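Local coordinates for segregation and condensation protein B (Mycobacterium tuberculosis, PDB 2Z99) that probably acts in chromosome partition and cell division as a winged-helix subunit of the bacterial segregation and condensation complex, at residues E10-A13 and D14-K17; K97-R100 and A101-E104; G145-A148 and D149-A152. One frame throughout, in Å; residues are numbered along the deposited sequence.

Contact 1 (E10-A13 and D14-K17); sequences ELDA and DELK
L11 packs on E15 where the chain turns into helix 13-26, CB of L11 lying 3.6 Å from CB of E15. CD1 of L11 also meets CD2 of L16 at 4.0 Å, the two leucine side chains crossing at about a right angle; branched apolar residues suit these two buried positions. D12 is the N-cap, just ahead of the helix. Its CG stands between the backbone N and the carbonyl carbon (chi1 64°), which folds the short side chain back over the first turn and lets OD1 accept from E15 N at 2.9 Å. That N-H arrives 40° out of the carboxylate plane. The backbone O of D12 takes L16 N at 3.0 Å, almost straight at 175°, and A13 O takes K17 N in the next bond. Aspartate fits the cap because its short side chain reaches the first turn, and the helix dipole would probably favour its charge. E15 turns its carboxylate to salt bridges with R18 and with R81 of the second subunit. L16 rests against T40 of helix 33-40 and R46 and K50 of helix 44-60, while L11 touches T40 of its own chain and Y85 of the second subunit, placing this helix start at the subunit interface.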
loop_
_atom_site.group_PDB
_atom_site.type_symbol
_atom_site.label_atom_id
_atom_site.label_comp_id
_atom_site.label_asym_id
_atom_site.label_seq_id
_atom_site.Cartn_x
_atom_site.Cartn_y
_atom_site.Cartn_z
ATOM N N GLU A 10 -18.035 19.690 11.254
ATOM C CA GLU A 10 -17.362 20.523 10.260
ATOM C C GLU A 10 -15.858 20.592 10.488
ATOM O O GLU A 10 -15.390 20.737 11.622
ATOM C CB GLU A 10 -17.936 21.940 10.256
ATOM C CG GLU A 10 -18.377 22.421 8.874
ATOM C CD GLU A 10 -17.443 21.969 7.757
ATOM O OE1 GLU A 10 -17.481 20.776 7.398
ATOM O OE2 GLU A 10 -16.671 22.803 7.239
ATOM N N LEU A 11 -15.108 20.508 9.394
ATOM C CA LEU A 11 -13.654 20.522 9.440
ATOM C C LEU A 11 -13.073 21.776 8.794
ATOM O O LEU A 11 -13.378 22.079 7.642
ATOM C CB LEU A 11 -13.102 19.308 8.686
ATOM C CG LEU A 11 -13.896 18.003 8.684
ATOM C CD1 LEU A 11 -13.368 17.090 7.593
ATOM C CD2 LEU A 11 -13.809 17.339 10.034
ATOM N N ASP A 12 -12.227 22.495 9.525
ATOM C CA ASP A 12 -11.609 23.677 8.957
ATOM C C ASP A 12 -10.544 23.214 7.971
ATOM O O ASP A 12 -10.291 22.016 7.837
ATOM C CB ASP A 12 -10.987 24.566 10.045
ATOM C CG ASP A 12 -9.851 23.893 10.789
ATOM O OD1 ASP A 12 -8.931 23.361 10.135
ATOM O OD2 ASP A 12 -9.864 23.914 12.040
ATOM N N ALA A 13 -9.924 24.164 7.284
ATOM C CA ALA A 13 -8.906 23.863 6.292
ATOM C C ALA A 13 -7.892 22.849 6.786
ATOM O O ALA A 13 -7.639 21.835 6.135
ATOM C CB ALA A 13 -8.200 25.136 5.882
ATOM N N ASP A 14 -7.309 23.138 7.942
ATOM C CA ASP A 14 -6.306 22.268 8.536
ATOM C C ASP A 14 -6.811 20.874 8.901
ATOM O O ASP A 14 -6.053 19.915 8.844
ATOM C CB ASP A 14 -5.686 22.950 9.763
ATOM C CG ASP A 14 -4.590 23.931 9.388
ATOM O OD1 ASP A 14 -4.437 24.219 8.180
ATOM O OD2 ASP A 14 -3.881 24.407 10.299
ATOM N N GLU A 15 -8.074 20.748 9.279
ATOM C CA GLU A 15 -8.597 19.427 9.610
ATOM C C GLU A 15 -8.832 18.608 8.350
ATOM O O GLU A 15 -8.456 17.451 8.280
ATOM C CB GLU A 15 -9.900 19.531 10.399
ATOM C CG GLU A 15 -9.692 19.439 11.880
ATOM C CD GLU A 15 -8.999 18.154 12.283
ATOM O OE1 GLU A 15 -9.601 17.075 12.101
ATOM O OE2 GLU A 15 -7.847 18.223 12.775
ATOM N N LEU A 16 -9.441 19.224 7.349
ATOM C CA LEU A 16 -9.725 18.549 6.087
ATOM C C LEU A 16 -8.429 18.002 5.502
ATOM O O LEU A 16 -8.401 16.895 4.959
ATOM C CB LEU A 16 -10.352 19.528 5.092
ATOM C CG LEU A 16 -11.408 19.020 4.101
ATOM C CD1 LEU A 16 -11.066 19.527 2.705
ATOM C CD2 LEU A 16 -11.486 17.512 4.124
ATOM N N LYS A 17 -7.359 18.784 5.612
ATOM C CA LYS A 17 -6.067 18.369 5.092
ATOM C C LYS A 17 -5.601 17.108 5.813
ATOM O O LYS A 17 -5.061 16.192 5.196
ATOM C CB LYS A 17 -5.044 19.495 5.256
ATOM C CG LYS A 17 -3.647 19.164 4.742
ATOM C CD LYS A 17 -2.955 20.426 4.227
ATOM C CE LYS A 17 -1.492 20.191 3.871
ATOM N NZ LYS A 17 -0.622 20.131 5.079
#

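Contact 2 (K97-R100 and A101-E104); sequences KLTR and AALE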
loop_
_atom_site.group_PDB
_atom_site.type_symbol
_atom_site.label_atom_id
_atom_site.label_comp_id
_atom_site.label_asym_id
_atom_site.label_seq_id
_atom_site.Cartn_x
_atom_site.Cartn_y
_atom_site.Cartn_z
ATOM N N LYS A 97 19.701 -12.932 3.974
ATOM C CA LYS A 97 21.045 -13.034 4.539
ATOM C C LYS A 97 21.656 -14.418 4.291
ATOM O O LYS A 97 20.963 -15.345 3.870
ATOM C CB LYS A 97 20.982 -12.736 6.047
ATOM C CG LYS A 97 22.269 -12.995 6.829
ATOM C CD LYS A 97 23.434 -12.159 6.322
ATOM C CE LYS A 97 24.721 -12.508 7.053
ATOM N NZ LYS A 97 25.868 -11.728 6.524
ATOM N N LEU A 98 22.957 -14.553 4.535
ATOM C CA LEU A 98 23.635 -15.832 4.345
ATOM C C LEU A 98 23.515 -16.693 5.598
ATOM O O LEU A 98 23.728 -16.220 6.719
ATOM C CB LEU A 98 25.121 -15.625 4.014
ATOM C CG LEU A 98 25.527 -15.280 2.574
ATOM C CD1 LEU A 98 27.038 -15.098 2.493
ATOM C CD2 LEU A 98 25.087 -16.390 1.635
ATOM N N THR A 99 23.167 -17.959 5.398
ATOM C CA THR A 99 23.028 -18.902 6.496
ATOM C C THR A 99 24.414 -19.185 7.059
ATOM O O THR A 99 25.419 -18.941 6.395
ATOM C CB THR A 99 22.397 -20.218 6.010
ATOM O OG1 THR A 99 23.241 -20.817 5.017
ATOM C CG2 THR A 99 21.029 -19.954 5.396
ATOM N N ARG A 100 24.477 -19.686 8.284
ATOM C CA ARG A 100 25.766 -19.978 8.887
ATOM C C ARG A 100 26.524 -21.013 8.060
ATOM O O ARG A 100 27.748 -20.955 7.942
ATOM C CB ARG A 100 25.579 -20.477 10.318
ATOM C CG ARG A 100 26.884 -20.772 11.038
ATOM C CD ARG A 100 26.686 -20.947 12.544
ATOM N NE ARG A 100 26.428 -19.681 13.237
ATOM C CZ ARG A 100 25.264 -19.033 13.240
ATOM N NH1 ARG A 100 24.215 -19.522 12.587
ATOM N NH2 ARG A 100 25.151 -17.882 13.894
ATOM N N ALA A 101 25.793 -21.958 7.483
ATOM C CA ALA A 101 26.420 -22.981 6.665
ATOM C C ALA A 101 27.152 -22.302 5.514
ATOM O O ALA A 101 28.287 -22.654 5.196
ATOM C CB ALA A 101 25.369 -23.943 6.124
ATOM N N ALA A 102 26.494 -21.322 4.898
ATOM C CA ALA A 102 27.074 -20.586 3.780
ATOM C C ALA A 102 28.337 -19.834 4.197
ATOM O O ALA A 102 29.370 -19.961 3.553
ATOM C CB ALA A 102 26.056 -19.618 3.215
ATOM N N LEU A 103 28.257 -19.047 5.264
ATOM C CA LEU A 103 29.430 -18.313 5.714
ATOM C C LEU A 103 30.563 -19.300 5.972
ATOM O O LEU A 103 31.725 -19.059 5.624
ATOM C CB LEU A 103 29.126 -17.522 6.994
ATOM C CG LEU A 103 28.319 -16.215 6.922
ATOM C CD1 LEU A 103 28.576 -15.534 5.581
ATOM C CD2 LEU A 103 26.836 -16.486 7.106
ATOM N N GLU A 104 30.202 -20.424 6.579
ATOM C CA GLU A 104 31.143 -21.480 6.897
ATOM C C GLU A 104 31.918 -21.870 5.643
ATOM O O GLU A 104 33.142 -21.838 5.626
ATOM C CB GLU A 104 30.386 -22.702 7.411
ATOM C CG GLU A 104 30.986 -23.364 8.639
ATOM C CD GLU A 104 30.391 -22.839 9.934
ATOM O OE1 GLU A 104 30.794 -21.737 10.370
ATOM O OE2 GLU A 104 29.510 -23.527 10.505
#
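R100 O accepts from E104 N at 2.9 Å, with an N-H...O angle of 157°, and this bond closes an early turn of helix 100-112. One residue back, T99 O receives L103 N at 3.1 Å in a straighter bond. T99 is the N-cap: a chi1 of 61° turns its OG1 inward, toward the helix start, where it accepts from A102 N at 3.3 Å. Threonine suits this place because a short hydroxyl can replace the backbone acceptor that the first turn lacks, without bringing in a charge. Ahead of the cap, L98 divides its two branches between A102 and L103. The buried A102 offers only a methyl, which CD2 of L98 meets at 3.7 Å from CB of A102. CD1 of L98 presses on CD1 of L103 at 3.5 Å, a tight fit between leucines that meet at a slant. On the exposed side R100 and E104 run past each other, CG of R100 lying 3.8 Å from OE2 of E104; their charged ends are too far apart for a salt bridge. The turn opens helix 100-112 after the loop from helix 83-94, and A101 and E104 lean on R124 of helix 117-124.

Contact 3 (G145-A148 and D149-A152); sequences GTDA and DTGA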
loop_
_atom_site.group_PDB
_atom_site.type_symbol
_atom_site.label_atom_id
_atom_site.label_comp_id
_atom_site.label_asym_id
_atom_site.label_seq_id
_atom_site.Cartn_x
_atom_site.Cartn_y
_atom_site.Cartn_z
ATOM N N GLY A 145 40.725 -21.181 -11.886
ATOM C CA GLY A 145 41.412 -21.998 -12.864
ATOM C C GLY A 145 41.023 -23.454 -12.750
ATOM O O GLY A 145 39.840 -23.791 -12.738
ATOM N N THR A 146 42.024 -24.323 -12.678
ATOM C CA THR A 146 41.781 -25.751 -12.552
ATOM C C THR A 146 42.960 -26.352 -11.820
ATOM O O THR A 146 44.009 -25.723 -11.711
ATOM C CB THR A 146 41.687 -26.441 -13.919
ATOM O OG1 THR A 146 42.978 -26.440 -14.538
ATOM C CG2 THR A 146 40.698 -25.724 -14.816
ATOM N N ASP A 147 42.787 -27.560 -11.303
ATOM C CA ASP A 147 43.877 -28.227 -10.614
ATOM C C ASP A 147 44.586 -29.024 -11.693
ATOM O O ASP A 147 43.970 -29.853 -12.349
ATOM C CB ASP A 147 43.340 -29.156 -9.521
ATOM C CG ASP A 147 44.447 -29.907 -8.796
ATOM O OD1 ASP A 147 45.000 -30.860 -9.375
ATOM O OD2 ASP A 147 44.774 -29.543 -7.651
ATOM N N ALA A 148 45.870 -28.749 -11.889
ATOM C CA ALA A 148 46.671 -29.430 -12.900
ATOM C C ALA A 148 46.608 -30.944 -12.761
ATOM O O ALA A 148 46.420 -31.670 -13.743
ATOM C CB ALA A 148 48.118 -28.970 -12.803
ATOM N N ASP A 149 46.770 -31.412 -11.531
ATOM C CA ASP A 149 46.749 -32.836 -11.235
ATOM C C ASP A 149 45.420 -33.529 -11.519
ATOM O O ASP A 149 45.405 -34.642 -12.044
ATOM C CB ASP A 149 47.129 -33.057 -9.770
ATOM C CG ASP A 149 48.634 -33.051 -9.545
ATOM O OD1 ASP A 149 49.348 -32.295 -10.241
ATOM O OD2 ASP A 149 49.100 -33.803 -8.663
ATOM N N THR A 150 44.312 -32.871 -11.185
ATOM C CA THR A 150 42.985 -33.459 -11.362
ATOM C C THR A 150 42.095 -32.813 -12.421
ATOM O O THR A 150 41.123 -33.419 -12.869
ATOM C CB THR A 150 42.229 -33.440 -10.033
ATOM O OG1 THR A 150 42.014 -32.082 -9.628
ATOM C CG2 THR A 150 43.041 -34.150 -8.958
ATOM N N GLY A 151 42.418 -31.584 -12.809
ATOM C CA GLY A 151 41.629 -30.894 -13.813
ATOM C C GLY A 151 40.283 -30.434 -13.287
ATOM O O GLY A 151 39.323 -30.301 -14.044
ATOM N N ALA A 152 40.215 -30.196 -11.980
ATOM C CA ALA A 152 38.982 -29.751 -11.346
ATOM C C ALA A 152 39.096 -28.256 -11.118
ATOM O O ALA A 152 40.089 -27.786 -10.561
ATOM C CB ALA A 152 38.780 -30.476 -10.014
#
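The backbone reverses direction between T146 and A152, where D147 N donates to A152 O at 2.8 Å, and G151 N approaches D147 O so closely that the bond's exact length is doubtful. This is the loop of the hairpin joining strands 141-146 and 153-157, whose backbones pair at G145 and T154; the hairpin is probably the wing of a winged-helix fold. Beside the closure, CA of T146 makes a CA-H...O contact with A152 O. D147 supplies the main side chain. Its CG lies anti to the backbone N (chi1 178°), which carries the carboxylate forward over the residues that follow. There OD1 accepts from T150 N at 2.8 Å, met on the anti side and 21° out of the carboxylate plane, much as a helix N-cap would. The hydroxyl of T150 adds a weak bond, OG1 to OD1 of D147 at 3.2 Å. The two side chains cross at a slant, with the threonine hydroxyl rather than its methyl nearer the aspartate. Aspartate suits the head of the turn because its short carboxylate can reach a main-chain N-H three residues on, and threonine suits the fourth position, where its N-H and O-H both reach that oxygen. G151 has a positive phi of 73°, a conformation glycine adopts easily. CB of D149 lies 3.1 Å from OD1 of D147, and OD1 of D149 is 4.7 Å from that atom. Polar bonds rather than apolar packing thus hold the turn, and they would probably favour the ionised form of D147 despite the nearby like charge.

Contacts 1 and 2 both begin helices, 13-26 and 100-112, with a side-chain cap and a leucine just before it, whereas contact 3 joins strands 141-146 and 153-157 by a hairpin. Contact 1 is partly buried, with the second subunit against it; contacts 2 and 3 lie at the surface and touch no other chain of the assembly. The cap is charged in contact 1 and neutral in contact 2, and contact 3 has an aspartate bonding forward without a helix. Contacts 2 and 3 lie on the same side of the chain's centre, their centres about 27 Å apart, while contact 1 is on the opposite side, its centre about 76 Å from that of contact 3.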